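Local coordinates for protein beta-galactosidase (Trichoderma reesei, PDB 3OG2) that probably hydrolyses terminal non-reducing beta-D-galactose residues from beta-D-galactosides, as a glycoside hydrolase of family 35, at residues A383-G386 with S391-I394; G386-S391 with D406-R411; R305-N310 with A413-T418; A421-K426 with K451-D456; T259-D264 with F274-F279. All blocks are in the same frame, centred on the assembly; numbering follows the deposited sequence.

How the contacts relate
Contacts 1, 2 and 4 sit together in the beta-rich second domain: the centres of 1 and 2, which share G386 and S391, lie about 6 Å apart, as do those of 2 and 4. Y388 O of contact 2 lies 2.8 Å from K426 N of contact 4. Contact 3 carries this group across to the TIM barrel, since A413 N lies 3.0 Å from N393 O of contact 1 while the other segment of contact 3, 305-310, lies on a barrel helix. From there Y308 CE1 reaches F279 CE2 of contact 5 at 3.4 Å. Contact 5 alone holds a galactose-binding residue, E278; contact 3 instead meets two glycans, one of them N-linked to N414, away from the active site.

Contact 1: A383-G386 with S391-I394; sequences ATQG and SQNI
Q385 and Q392 meet across the long connection of a beta hairpin, the loop that joins the neighbouring antiparallel strands 379-380 and 394-400. The direct link is a hydrogen bond from the side-chain amide Q385 NE2 to the backbone oxygen Q392 O, 2.9 Å long. It is nearly straight, with 170° at the hydrogen, and the acceptor lies almost exactly in the plane of the Q385 amide; seen from the other end, the donor lies in the carbonyl plane of Q392. Q385 gets there by a stretched chain: CG points opposite the backbone N (chi1 -165°) and the chain stays extended beyond CG, which carries the amide across to Q392 O while Q385 CG passes I394 O at 3.6 Å. The Q392 side chain lies beside G386 in one of two modelled conformers, the orientation of its amide doubtful.

The next layer is a water. It accepts from G386 N and donates to I394 O, with a weak third bond to S391 O, and so ties three backbone groups of the two segments that do not bond directly. Farther out, the arms are fixed by the sheet and by the loop at A413: T384 OG1 bonds to I396 O of strand 394-400, and the backbones of N393 and A413 are hydrogen-bonded. Between water and protein, the shortest link is the 2.7 Å bond from the water oxygen to I394 O.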
# COMPACT_ATOMS: atom_id res chain seq x y z
N ALA A 383 1.89 22.59 22.78
CA ALA A 383 1.12 23.48 21.92
C ALA A 383 0.64 24.68 22.68
O ALA A 383 0.31 24.62 23.88
CB ALA A 383 -0.15 22.74 21.42
N THR A 384 0.56 25.80 21.99
CA THR A 384 0.18 27.05 22.60
C THR A 384 -0.88 27.78 21.79
O THR A 384 -1.02 27.57 20.60
CB THR A 384 1.39 27.99 22.74
OG1 THR A 384 1.85 28.41 21.42
CG2 THR A 384 2.57 27.36 23.47
N GLN A 385 -1.57 28.71 22.46
CA GLN A 385 -2.53 29.57 21.78
C GLN A 385 -2.38 30.98 22.34
O GLN A 385 -2.54 31.10 23.55
CB GLN A 385 -3.90 28.95 21.97
CG GLN A 385 -5.05 29.40 21.11
CD GLN A 385 -6.20 28.43 21.33
OE1 GLN A 385 -6.10 27.47 22.12
NE2 GLN A 385 -7.32 28.67 20.70
N GLY A 386 -2.08 31.94 21.48
CA GLY A 386 -1.94 33.32 21.93
C GLY A 386 -0.58 33.56 22.57
O GLY A 386 -0.44 34.60 23.23
N SER A 391 -3.08 36.39 17.92
CA SER A 391 -4.22 35.63 17.48
C SER A 391 -4.52 34.42 18.34
O SER A 391 -3.60 33.63 18.50
CB SER A 391 -3.93 35.00 16.09
OG SER A 391 -4.02 35.95 15.07
N GLN A 392 -5.73 34.22 18.83
CA GLN A 392 -6.19 33.02 19.48
C GLN A 392 -6.80 32.02 18.51
O GLN A 392 -7.19 30.94 18.94
CB GLN A 392 -7.25 33.45 20.52
CG GLN A 392 -6.72 34.57 21.39
CD GLN A 392 -5.29 34.23 21.80
OE1 GLN A 392 -4.34 34.65 21.13
NE2 GLN A 392 -5.20 33.47 22.88
N ASN A 393 -6.93 32.39 17.23
CA ASN A 393 -7.58 31.50 16.28
C ASN A 393 -6.60 30.50 15.68
O ASN A 393 -6.99 29.68 14.83
CB ASN A 393 -8.21 32.36 15.17
CG ASN A 393 -9.30 33.24 15.78
OD1 ASN A 393 -10.32 32.71 16.22
ND2 ASN A 393 -8.97 34.54 15.78
N ILE A 394 -5.35 30.53 16.08
CA ILE A 394 -4.39 29.55 15.59
C ILE A 394 -3.66 29.00 16.82
O ILE A 394 -3.52 29.67 17.84
CB ILE A 394 -3.41 30.14 14.58
CG1 ILE A 394 -2.68 31.32 15.18
CG2 ILE A 394 -4.11 30.53 13.27
CD1 ILE A 394 -1.60 31.94 14.34
O HOH W 1 -1.37 31.09 18.78

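Contact 2: G386-S391 with D406-R411; sequences GVYSDS and DFFVVR
Y388 and F408 carry this contact alone, ring against ring, with their CA atoms 8.7 Å apart. Both side chains take the same first torsion, CG opposite the carbonyl carbon and beside the backbone N (chi1 -66° for Y388 and -57° for F408), and each sends its ring across toward the other segment. They cross at about a right angle as side chains, but the ring planes meet at 50°, with centroids 5.3 Å apart, which is neither a parallel stack nor an edge-to-face pair. The touching is local: F408 CE2 comes over one face of the Y388 ring, near its rim, 3.8 Å from Y388 CE1. On the opposite face of the tyrosine lies V387 CG1 of its own loop, 3.7 Å above the plane, so the ring is held between a phenylalanine and a valine.

The pair joins the hairpin loop to strand 406-412, and P428 packs on both rings, while I396 and P398 set Y388 against the neighbouring strand 394-400 of the same antiparallel sheet. Backbone bonds anchor the two residues separately, Y388 to K426 and F408 to H453. With no hydrogen bond or charge passing between the segments, the join rests on van der Waals contact and the exclusion of water from aromatic carbon.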
# COMPACT_ATOMS: atom_id res chain seq x y z
N GLY A 386 -2.08 31.94 21.48
CA GLY A 386 -1.94 33.32 21.93
C GLY A 386 -0.58 33.56 22.57
O GLY A 386 -0.44 34.60 23.23
N VAL A 387 0.39 32.66 22.37
CA VAL A 387 1.73 32.87 22.92
C VAL A 387 2.73 33.33 21.87
O VAL A 387 3.49 34.28 22.05
CB VAL A 387 2.27 31.58 23.58
CG1 VAL A 387 3.74 31.66 23.96
CG2 VAL A 387 1.46 31.25 24.81
N TYR A 388 2.74 32.66 20.74
CA TYR A 388 3.62 32.98 19.61
C TYR A 388 2.86 33.77 18.57
O TYR A 388 3.43 34.07 17.53
CB TYR A 388 4.23 31.70 19.00
CG TYR A 388 5.17 31.02 19.96
CD1 TYR A 388 6.50 31.49 20.10
CD2 TYR A 388 4.78 29.96 20.78
CE1 TYR A 388 7.37 30.90 20.98
CE2 TYR A 388 5.64 29.35 21.67
CZ TYR A 388 6.93 29.84 21.76
OH TYR A 388 7.78 29.21 22.63
N SER A 389 1.61 34.10 18.85
CA SER A 389 0.84 35.04 18.03
C SER A 389 -0.16 35.73 18.95
O SER A 389 -0.57 35.12 19.95
CB SER A 389 0.16 34.27 16.90
OG SER A 389 -0.74 35.07 16.19
N ASP A 390 -0.54 36.92 18.61
CA ASP A 390 -1.59 37.60 19.40
C ASP A 390 -2.91 36.92 19.13
O ASP A 390 -3.82 36.85 19.95
CB ASP A 390 -1.60 39.07 19.00
CG ASP A 390 -2.56 39.92 19.78
OD1 ASP A 390 -2.63 39.82 21.04
OD2 ASP A 390 -3.30 40.68 19.15
N SER A 391 -3.08 36.39 17.92
CA SER A 391 -4.22 35.63 17.48
C SER A 391 -4.52 34.42 18.34
O SER A 391 -3.60 33.63 18.50
CB SER A 391 -3.93 35.00 16.09
OG SER A 391 -4.02 35.95 15.07
N ASP A 406 14.95 27.10 15.51
CA ASP A 406 13.62 26.70 15.97
C ASP A 406 12.64 26.49 14.83
O ASP A 406 12.81 27.00 13.72
CB ASP A 406 13.03 27.81 16.83
CG ASP A 406 13.86 28.16 18.03
OD1 ASP A 406 14.67 27.35 18.54
OD2 ASP A 406 13.66 29.34 18.50
N PHE A 407 11.58 25.76 15.16
CA PHE A 407 10.53 25.44 14.20
C PHE A 407 9.20 25.71 14.85
O PHE A 407 9.06 25.46 16.09
CB PHE A 407 10.61 23.95 13.78
CG PHE A 407 11.90 23.60 13.09
CD1 PHE A 407 13.07 23.39 13.82
CD2 PHE A 407 11.95 23.51 11.68
CE1 PHE A 407 14.30 23.11 13.23
CE2 PHE A 407 13.17 23.18 11.08
CZ PHE A 407 14.33 23.02 11.82
N PHE A 408 8.21 26.20 14.14
CA PHE A 408 6.91 26.51 14.75
C PHE A 408 5.83 25.98 13.84
O PHE A 408 5.72 26.41 12.68
CB PHE A 408 6.72 28.03 14.91
CG PHE A 408 7.85 28.61 15.76
CD1 PHE A 408 9.04 29.00 15.17
CD2 PHE A 408 7.66 28.68 17.15
CE1 PHE A 408 10.06 29.46 15.96
CE2 PHE A 408 8.71 29.16 17.94
CZ PHE A 408 9.90 29.50 17.33
N VAL A 409 5.06 25.01 14.34
CA VAL A 409 4.01 24.44 13.52
C VAL A 409 2.70 25.17 13.83
O VAL A 409 2.22 25.17 14.98
CB VAL A 409 3.88 22.92 13.79
CG1 VAL A 409 2.74 22.36 12.90
CG2 VAL A 409 5.21 22.24 13.57
N VAL A 410 2.13 25.78 12.81
CA VAL A 410 0.94 26.60 12.95
C VAL A 410 -0.26 25.90 12.34
O VAL A 410 -0.16 25.37 11.22
CB VAL A 410 1.16 27.96 12.23
CG1 VAL A 410 -0.05 28.86 12.44
CG2 VAL A 410 2.47 28.64 12.67
N ARG A 411 -1.39 25.84 13.06
CA ARG A 411 -2.61 25.26 12.52
C ARG A 411 -3.77 26.12 12.99
O ARG A 411 -3.65 26.94 13.92
CB ARG A 411 -2.79 23.80 12.97
CG ARG A 411 -2.92 23.65 14.48
CD ARG A 411 -3.43 22.25 14.79
NE ARG A 411 -3.46 21.87 16.18
CZ ARG A 411 -4.49 22.18 16.97
NH1 ARG A 411 -5.54 22.89 16.55
NH2 ARG A 411 -4.44 21.73 18.24

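Contact 3: R305-N310 with A413-T418; sequences RVFYKN and ANYSST. With NAG (2-acetamido-2-deoxy-beta-D-glucopyranose), chain D; MAN (alpha-D-mannopyranose), chain B.
A pi-type turn of helix 301-313, at R305-Y308, faces the type I beta turn N414-S417, the two backbones coming closest at V306 and Y415, 7.6 Å between CA atoms. Y415 is the residue of the turn that reaches the helix. Its CG sits between its backbone N and carbonyl carbon (chi1 86°), which aims the ring at the helix, where Y415 CE2 meets F307 CZ at 3.4 Å. The two ring planes are nearly perpendicular, 89°, yet the approach is oblique. V306 CG1 stands at the edge of the tyrosine ring, 4.3 Å from Y415 CD2, and the Y415 hydroxyl is bonded beyond this pair, to P253 O.

Both flanks carry sugar. R305 stretches its guanidinium to a mannose of a neighbouring glycan, where NH1 and NH2 both donate to O3, the NH2 bond being 3.1 Å, with a weak bond from NH2 to O4; E302 and H301 hold the same mannose, and R305 NE binds R448 O. A leucine in its place would probably leave mannose O3 and the carbonyl of R448 without these donors, and the glycan arm freer to move.

On the other flank N414 ND2 is joined covalently to a GlcNAc, and N414 OD1 accepts from S416 N at 3.1 Å. The Asx turn is formed by N414-Y415-S416, an Asn-X-Ser sequon whose asparagine carries the sugar, placed where the second domain packs on a TIM-barrel helix.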
# COMPACT_ATOMS: atom_id res chain seq x y z
N ARG A 305 -1.12 17.78 4.95
CA ARG A 305 -0.38 18.95 5.52
C ARG A 305 -0.83 19.21 6.95
O ARG A 305 0.06 19.56 7.76
CB ARG A 305 -0.47 20.12 4.60
CG ARG A 305 -1.89 20.60 4.43
CD ARG A 305 -1.97 21.35 3.05
NE ARG A 305 -3.26 22.02 3.04
CZ ARG A 305 -3.75 22.74 2.02
NH1 ARG A 305 -3.12 22.88 0.84
NH2 ARG A 305 -4.94 23.33 2.20
N VAL A 306 -2.10 19.01 7.32
CA VAL A 306 -2.45 19.25 8.74
C VAL A 306 -1.96 18.13 9.63
O VAL A 306 -1.31 18.37 10.67
CB VAL A 306 -3.97 19.43 8.90
CG1 VAL A 306 -4.35 19.60 10.38
CG2 VAL A 306 -4.51 20.61 8.08
N PHE A 307 -2.29 16.87 9.28
CA PHE A 307 -1.94 15.80 10.21
C PHE A 307 -0.46 15.43 10.21
O PHE A 307 0.09 15.06 11.26
CB PHE A 307 -2.74 14.52 9.89
CG PHE A 307 -4.19 14.58 10.37
CD1 PHE A 307 -5.15 15.26 9.65
CD2 PHE A 307 -4.51 13.88 11.57
CE1 PHE A 307 -6.45 15.26 10.08
CE2 PHE A 307 -5.84 13.91 12.01
CZ PHE A 307 -6.79 14.59 11.27
N TYR A 308 0.23 15.49 9.07
CA TYR A 308 1.65 15.08 9.08
C TYR A 308 2.48 16.14 9.75
O TYR A 308 3.40 15.84 10.53
CB TYR A 308 2.18 14.75 7.70
CG TYR A 308 1.52 13.54 7.03
CD1 TYR A 308 0.51 12.82 7.63
CD2 TYR A 308 1.97 13.15 5.78
CE1 TYR A 308 -0.05 11.72 7.00
CE2 TYR A 308 1.40 12.06 5.13
CZ TYR A 308 0.40 11.35 5.75
OH TYR A 308 -0.16 10.28 5.10
N LYS A 309 2.18 17.43 9.51
CA LYS A 309 2.93 18.48 10.25
C LYS A 309 2.57 18.43 11.73
O LYS A 309 3.42 18.82 12.54
CB LYS A 309 2.62 19.85 9.64
CG LYS A 309 3.21 19.96 8.21
CD LYS A 309 2.85 21.28 7.54
CE LYS A 309 3.28 21.22 6.06
NZ LYS A 309 3.10 22.50 5.36
N ASN A 310 1.37 17.94 12.10
CA ASN A 310 1.10 17.77 13.53
C ASN A 310 1.99 16.71 14.15
O ASN A 310 2.25 16.76 15.37
CB ASN A 310 -0.37 17.40 13.68
CG ASN A 310 -0.79 17.31 15.12
OD1 ASN A 310 -0.73 18.34 15.84
ND2 ASN A 310 -1.22 16.12 15.55
N ALA A 413 -6.93 26.76 15.23
CA ALA A 413 -7.25 26.26 16.56
C ALA A 413 -8.29 25.15 16.54
O ALA A 413 -8.19 24.18 17.28
CB ALA A 413 -7.81 27.41 17.43
N ASN A 414 -9.34 25.28 15.71
CA ASN A 414 -10.18 24.18 15.30
C ASN A 414 -9.48 23.54 14.11
O ASN A 414 -9.48 24.09 13.03
CB ASN A 414 -11.58 24.70 14.93
CG ASN A 414 -12.42 23.56 14.38
OD1 ASN A 414 -12.01 22.41 14.24
ND2 ASN A 414 -13.64 23.90 13.97
N TYR A 415 -8.88 22.38 14.32
CA TYR A 415 -7.99 21.78 13.33
C TYR A 415 -8.76 21.48 12.04
O TYR A 415 -8.09 21.30 11.01
CB TYR A 415 -7.29 20.51 13.86
CG TYR A 415 -8.12 19.26 13.66
CD1 TYR A 415 -9.15 18.92 14.53
CD2 TYR A 415 -7.85 18.42 12.60
CE1 TYR A 415 -9.93 17.80 14.39
CE2 TYR A 415 -8.62 17.29 12.39
CZ TYR A 415 -9.63 16.99 13.28
OH TYR A 415 -10.35 15.86 13.05
N SER A 416 -10.06 21.30 12.11
CA SER A 416 -10.95 20.96 10.98
C SER A 416 -11.27 22.17 10.13
O SER A 416 -11.85 22.05 9.04
CB SER A 416 -12.22 20.32 11.60
OG SER A 416 -13.25 20.22 10.59
N SER A 417 -10.99 23.37 10.64
CA SER A 417 -11.52 24.59 10.07
C SER A 417 -11.15 24.76 8.59
O SER A 417 -9.99 24.60 8.19
CB SER A 417 -10.98 25.80 10.82
OG SER A 417 -11.53 26.99 10.19
N THR A 418 -12.17 25.14 7.81
CA THR A 418 -11.93 25.45 6.41
C THR A 418 -11.94 26.95 6.21
O THR A 418 -11.91 27.41 5.06
CB THR A 418 -13.03 24.84 5.53
OG1 THR A 418 -14.30 25.29 6.00
CG2 THR A 418 -12.97 23.29 5.65
C1 NAG D . -14.40 23.03 13.09
C2 NAG D . -15.80 23.17 13.68
C3 NAG D . -16.81 22.45 12.81
C4 NAG D . -16.67 22.60 11.29
C5 NAG D . -15.19 22.53 10.83
C6 NAG D . -14.96 22.99 9.40
C7 NAG D . -15.72 23.27 16.17
C8 NAG D . -15.48 22.41 17.38
N2 NAG D . -15.89 22.62 15.02
O3 NAG D . -18.12 22.62 13.31
O4 NAG D . -17.36 21.53 10.71
O5 NAG D . -14.47 23.35 11.72
O6 NAG D . -15.19 24.40 9.30
O7 NAG D . -16.12 24.43 16.38
C1 MAN B . -6.75 25.44 -3.59
C2 MAN B . -6.06 25.91 -2.32
C3 MAN B . -5.66 24.74 -1.42
C4 MAN B . -6.90 23.88 -1.18
C5 MAN B . -7.46 23.38 -2.52
C6 MAN B . -8.80 22.64 -2.28
O2 MAN B . -7.02 26.71 -1.66
O3 MAN B . -5.14 25.22 -0.20
O4 MAN B . -6.51 22.77 -0.42
O5 MAN B . -7.77 24.53 -3.31
O6 MAN B . -9.21 22.04 -3.49

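Contact 4: A421-K426 with K451-D456; sequences ASYTVK and KIHVTD
The polar part of this contact is one short hydrogen bond, Y423 OH to H453 NE2 at 2.7 Å, in which either group could be the donor. The two side chains come from opposite directions and meet edge on: NE2 lies near the plane of the tyrosine ring and the hydroxyl near the plane of the imidazole. The oxygen leans to the CE1 side of NE2, with Y423 OH 3.3 Å from H453 CE1 but 4.0 Å from H453 CD2. On the tyrosine side, CG occupies the position between backbone N and carbonyl carbon (chi1 71°), which sends the ring straight off its strand toward the histidine. The other imidazole nitrogen, ND1, bonds to T468 O; both nitrogens of the buried ring thus have a partner, the one at ND1 weak, which probably limits its rotation.

The apolar part is slighter. V425, two residues on and on the same side of its strand, brings CG1 to 4.3 Å from H453 CD2, and the same methyl lies at the edge of the Y423 ring, in its plane. The methyl therefore borders both partners of the hydrogen bond.

With CA atoms of V425 and H453 9.3 Å apart, the segments are not paired as strands; their side chains fill the layer between two sheets of the second domain. Strand 421-427 is the middle of a three-stranded antiparallel sheet, flanked by 434-436 and 443-445, and Y423 packs on L443 and L445 there. Strand 450-459 belongs to the larger antiparallel sheet, between 406-412 and 462-467, with V410 of the former against H453.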
# COMPACT_ATOMS: atom_id res chain seq x y z
N ALA A 421 -7.66 32.40 8.14
CA ALA A 421 -7.23 33.21 9.25
C ALA A 421 -6.11 34.14 8.85
O ALA A 421 -5.21 33.74 8.14
CB ALA A 421 -6.74 32.26 10.35
N SER A 422 -6.18 35.38 9.28
CA SER A 422 -5.11 36.36 9.17
C SER A 422 -4.39 36.46 10.50
O SER A 422 -5.04 36.50 11.55
CB SER A 422 -5.70 37.74 8.88
OG SER A 422 -6.38 37.68 7.61
N TYR A 423 -3.06 36.48 10.49
CA TYR A 423 -2.33 36.47 11.74
C TYR A 423 -0.94 37.07 11.55
O TYR A 423 -0.49 37.29 10.41
CB TYR A 423 -2.25 35.02 12.27
CG TYR A 423 -1.35 34.08 11.52
CD1 TYR A 423 -1.79 33.52 10.32
CD2 TYR A 423 -0.08 33.73 11.98
CE1 TYR A 423 -0.98 32.64 9.60
CE2 TYR A 423 0.74 32.83 11.27
CZ TYR A 423 0.26 32.30 10.08
OH TYR A 423 1.10 31.45 9.38
N THR A 424 -0.29 37.30 12.68
CA THR A 424 1.11 37.60 12.73
C THR A 424 1.72 36.69 13.78
O THR A 424 0.97 36.09 14.57
CB THR A 424 1.38 39.09 13.08
OG1 THR A 424 0.90 39.26 14.39
CG2 THR A 424 0.66 40.04 12.11
N VAL A 425 3.05 36.58 13.78
CA VAL A 425 3.70 35.76 14.83
C VAL A 425 4.73 36.60 15.55
O VAL A 425 5.26 37.60 15.05
CB VAL A 425 4.36 34.47 14.28
CG1 VAL A 425 3.28 33.53 13.78
CG2 VAL A 425 5.31 34.82 13.17
N LYS A 426 5.06 36.20 16.76
CA LYS A 426 6.13 36.81 17.54
C LYS A 426 7.05 35.65 17.93
O LYS A 426 6.64 34.79 18.74
CB LYS A 426 5.58 37.58 18.77
CG LYS A 426 6.71 38.22 19.53
CD LYS A 426 6.24 39.14 20.66
CE LYS A 426 7.33 40.21 20.79
NZ LYS A 426 8.36 40.14 19.69
N LYS A 451 1.37 25.25 8.58
CA LYS A 451 2.67 25.71 8.09
C LYS A 451 3.72 25.49 9.13
O LYS A 451 3.38 25.50 10.31
CB LYS A 451 2.63 27.21 7.77
CG LYS A 451 1.67 27.42 6.58
CD LYS A 451 2.06 28.53 5.66
CE LYS A 451 0.85 28.85 4.77
NZ LYS A 451 0.96 28.06 3.51
N ILE A 452 4.95 25.34 8.70
CA ILE A 452 6.10 25.38 9.58
C ILE A 452 6.87 26.66 9.28
O ILE A 452 7.38 26.88 8.19
CB ILE A 452 6.99 24.14 9.44
CG1 ILE A 452 6.11 22.90 9.19
CG2 ILE A 452 7.92 24.01 10.64
CD1 ILE A 452 6.31 21.71 10.11
N HIS A 453 6.95 27.54 10.30
CA HIS A 453 7.79 28.73 10.24
C HIS A 453 9.10 28.40 10.95
O HIS A 453 9.12 27.53 11.83
CB HIS A 453 7.14 29.93 10.88
CG HIS A 453 5.79 30.27 10.32
ND1 HIS A 453 5.46 30.18 8.97
CD2 HIS A 453 4.68 30.72 10.91
CE1 HIS A 453 4.19 30.56 8.79
NE2 HIS A 453 3.69 30.88 9.97
N VAL A 454 10.20 29.05 10.57
CA VAL A 454 11.49 28.74 11.18
C VAL A 454 12.21 30.00 11.63
O VAL A 454 12.01 31.09 11.11
CB VAL A 454 12.42 27.97 10.20
CG1 VAL A 454 11.82 26.61 9.82
CG2 VAL A 454 12.69 28.75 8.93
N THR A 455 13.07 29.82 12.64
CA THR A 455 14.03 30.87 13.01
C THR A 455 15.45 30.29 13.08
O THR A 455 15.63 29.09 13.41
CB THR A 455 13.68 31.64 14.30
OG1 THR A 455 13.78 30.77 15.42
CG2 THR A 455 12.26 32.22 14.27
N ASP A 456 16.45 31.11 12.79
CA ASP A 456 17.85 30.74 12.74
C ASP A 456 18.04 29.41 12.04
O ASP A 456 18.62 28.44 12.56
CB ASP A 456 18.44 30.67 14.16
CG ASP A 456 18.47 32.11 14.69
OD1 ASP A 456 19.25 32.94 14.14
OD2 ASP A 456 17.71 32.43 15.61

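Contact 5: T259-D264 with F274-F279; sequences TTWRQD and FSLVEF
A beta-alpha-beta unit of the TIM barrel, strand 236-239, helix 261-268 and strand 275-280, is closed here by W261 at the start of the helix, which lays its indole against L276 and F279 of strand 275-280 and F274 just before it. The benzo half does most of the touching. At its edge, in the plane of the indole, F279 CE1 sits 3.7 Å from W261 CZ3 and as close to CH2. L276 comes in at about a right angle to the tryptophan and brings CD2 to the six-membered ring in an off-centre CH-pi contact, 4.3 Å from the centroid and 29° off the ring normal. F274 reaches instead for the root of the side chain, its CZ 3.8 Å from W261 CB. In the tryptophan, CG opposite the carbonyl carbon (chi1 -74°) turns the ring off the helix toward the strand. Cut back to alanine, this position is likely to leave a gap between helix and strand, with the F279 ring and the L276 methyls missing their indole partner.

The helix start is fastened by T260: its OG1 donates to D264 OD2 at 2.7 Å from above the carboxylate plane, while D264 N bonds back to T260 O.

E278, between these packing residues in sequence, binds galactose in a complex of this enzyme; here it forms a salt bridge with R114 and a hydrogen bond with Y240. H237 of strand 236-239 meets the W261 ring edge-to-face, strand 318-321 lies beside strand 275-280 in the barrel, and N311 of helix 301-313 touches W261, L276 and F279.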
# COMPACT_ATOMS: atom_id res chain seq x y z
N THR A 259 -3.31 14.86 20.06
CA THR A 259 -2.68 15.98 20.75
C THR A 259 -1.82 15.49 21.92
O THR A 259 -1.30 16.35 22.63
CB THR A 259 -3.74 16.94 21.32
OG1 THR A 259 -4.60 16.23 22.22
CG2 THR A 259 -4.60 17.51 20.18
N THR A 260 -1.66 14.18 22.13
CA THR A 260 -0.97 13.72 23.33
C THR A 260 0.32 12.99 23.06
O THR A 260 0.95 12.53 24.00
CB THR A 260 -1.88 12.76 24.15
OG1 THR A 260 -2.11 11.59 23.39
CG2 THR A 260 -3.25 13.39 24.42
N TRP A 261 0.74 12.86 21.79
CA TRP A 261 1.80 11.89 21.52
C TRP A 261 3.18 12.33 22.00
O TRP A 261 4.00 11.44 22.30
CB TRP A 261 1.74 11.54 20.03
CG TRP A 261 0.60 10.67 19.66
CD1 TRP A 261 -0.25 10.00 20.47
CD2 TRP A 261 0.17 10.36 18.32
NE1 TRP A 261 -1.19 9.30 19.75
CE2 TRP A 261 -0.93 9.50 18.42
CE3 TRP A 261 0.67 10.77 17.05
CZ2 TRP A 261 -1.61 8.99 17.30
CZ3 TRP A 261 -0.00 10.26 15.95
CH2 TRP A 261 -1.11 9.40 16.07
N ARG A 262 3.48 13.63 22.02
CA ARG A 262 4.79 14.02 22.57
C ARG A 262 4.88 13.59 24.02
O ARG A 262 5.85 12.98 24.48
CB ARG A 262 4.96 15.53 22.39
CG ARG A 262 6.14 16.07 23.19
CD ARG A 262 7.48 15.52 22.67
NE ARG A 262 8.54 16.18 23.48
CZ ARG A 262 9.80 15.82 23.62
NH1 ARG A 262 10.20 14.72 22.95
NH2 ARG A 262 10.58 16.56 24.42
N GLN A 263 3.86 13.93 24.82
CA GLN A 263 3.88 13.54 26.25
C GLN A 263 3.79 12.02 26.41
O GLN A 263 4.48 11.46 27.28
CB GLN A 263 2.71 14.18 27.01
CG GLN A 263 2.89 13.95 28.52
CD GLN A 263 4.21 14.54 29.06
OE1 GLN A 263 4.50 15.71 28.83
NE2 GLN A 263 5.01 13.74 29.80
N ASP A 264 2.98 11.34 25.60
CA ASP A 264 2.95 9.88 25.71
C ASP A 264 4.34 9.32 25.43
O ASP A 264 4.75 8.38 26.10
CB ASP A 264 1.99 9.30 24.68
CG ASP A 264 0.54 9.64 24.91
OD1 ASP A 264 0.15 9.86 26.10
OD2 ASP A 264 -0.24 9.66 23.93
N PHE A 274 11.07 9.23 18.89
CA PHE A 274 9.61 9.16 18.68
C PHE A 274 9.32 8.60 17.29
O PHE A 274 9.72 9.16 16.27
CB PHE A 274 8.98 10.52 18.90
CG PHE A 274 7.47 10.51 18.63
CD1 PHE A 274 6.65 9.45 18.97
CD2 PHE A 274 6.93 11.65 17.98
CE1 PHE A 274 5.28 9.48 18.62
CE2 PHE A 274 5.59 11.66 17.66
CZ PHE A 274 4.76 10.58 17.98
N SER A 275 8.64 7.43 17.29
CA SER A 275 8.46 6.63 16.09
C SER A 275 7.01 6.26 15.83
O SER A 275 6.37 5.65 16.68
CB SER A 275 9.24 5.32 16.26
OG SER A 275 10.64 5.58 16.47
N LEU A 276 6.52 6.67 14.66
CA LEU A 276 5.20 6.31 14.19
C LEU A 276 5.44 5.27 13.09
O LEU A 276 5.76 5.61 11.95
CB LEU A 276 4.41 7.51 13.65
CG LEU A 276 4.03 8.51 14.75
CD1 LEU A 276 3.44 9.77 14.12
CD2 LEU A 276 3.05 7.87 15.74
N VAL A 277 5.34 4.01 13.47
CA VAL A 277 5.71 2.93 12.55
C VAL A 277 4.63 2.72 11.51
O VAL A 277 4.86 2.24 10.41
CB VAL A 277 6.00 1.65 13.38
CG1 VAL A 277 6.21 0.43 12.48
CG2 VAL A 277 7.26 1.96 14.17
N GLU A 278 3.37 3.10 11.79
CA GLU A 278 2.32 3.20 10.77
C GLU A 278 1.53 4.46 11.06
O GLU A 278 0.93 4.56 12.15
CB GLU A 278 1.30 2.07 10.74
CG GLU A 278 1.97 0.70 10.55
CD GLU A 278 0.93 -0.38 10.77
OE1 GLU A 278 -0.31 -0.13 10.71
OE2 GLU A 278 1.32 -1.54 10.99
N PHE A 279 1.52 5.38 10.13
CA PHE A 279 0.64 6.54 10.25
C PHE A 279 -0.21 6.61 8.99
O PHE A 279 0.28 6.40 7.87
CB PHE A 279 1.43 7.84 10.47
CG PHE A 279 0.43 8.94 10.84
CD1 PHE A 279 -0.08 9.04 12.15
CD2 PHE A 279 -0.01 9.83 9.87
CE1 PHE A 279 -1.02 10.02 12.44
CE2 PHE A 279 -0.94 10.80 10.19
CZ PHE A 279 -1.47 10.89 11.45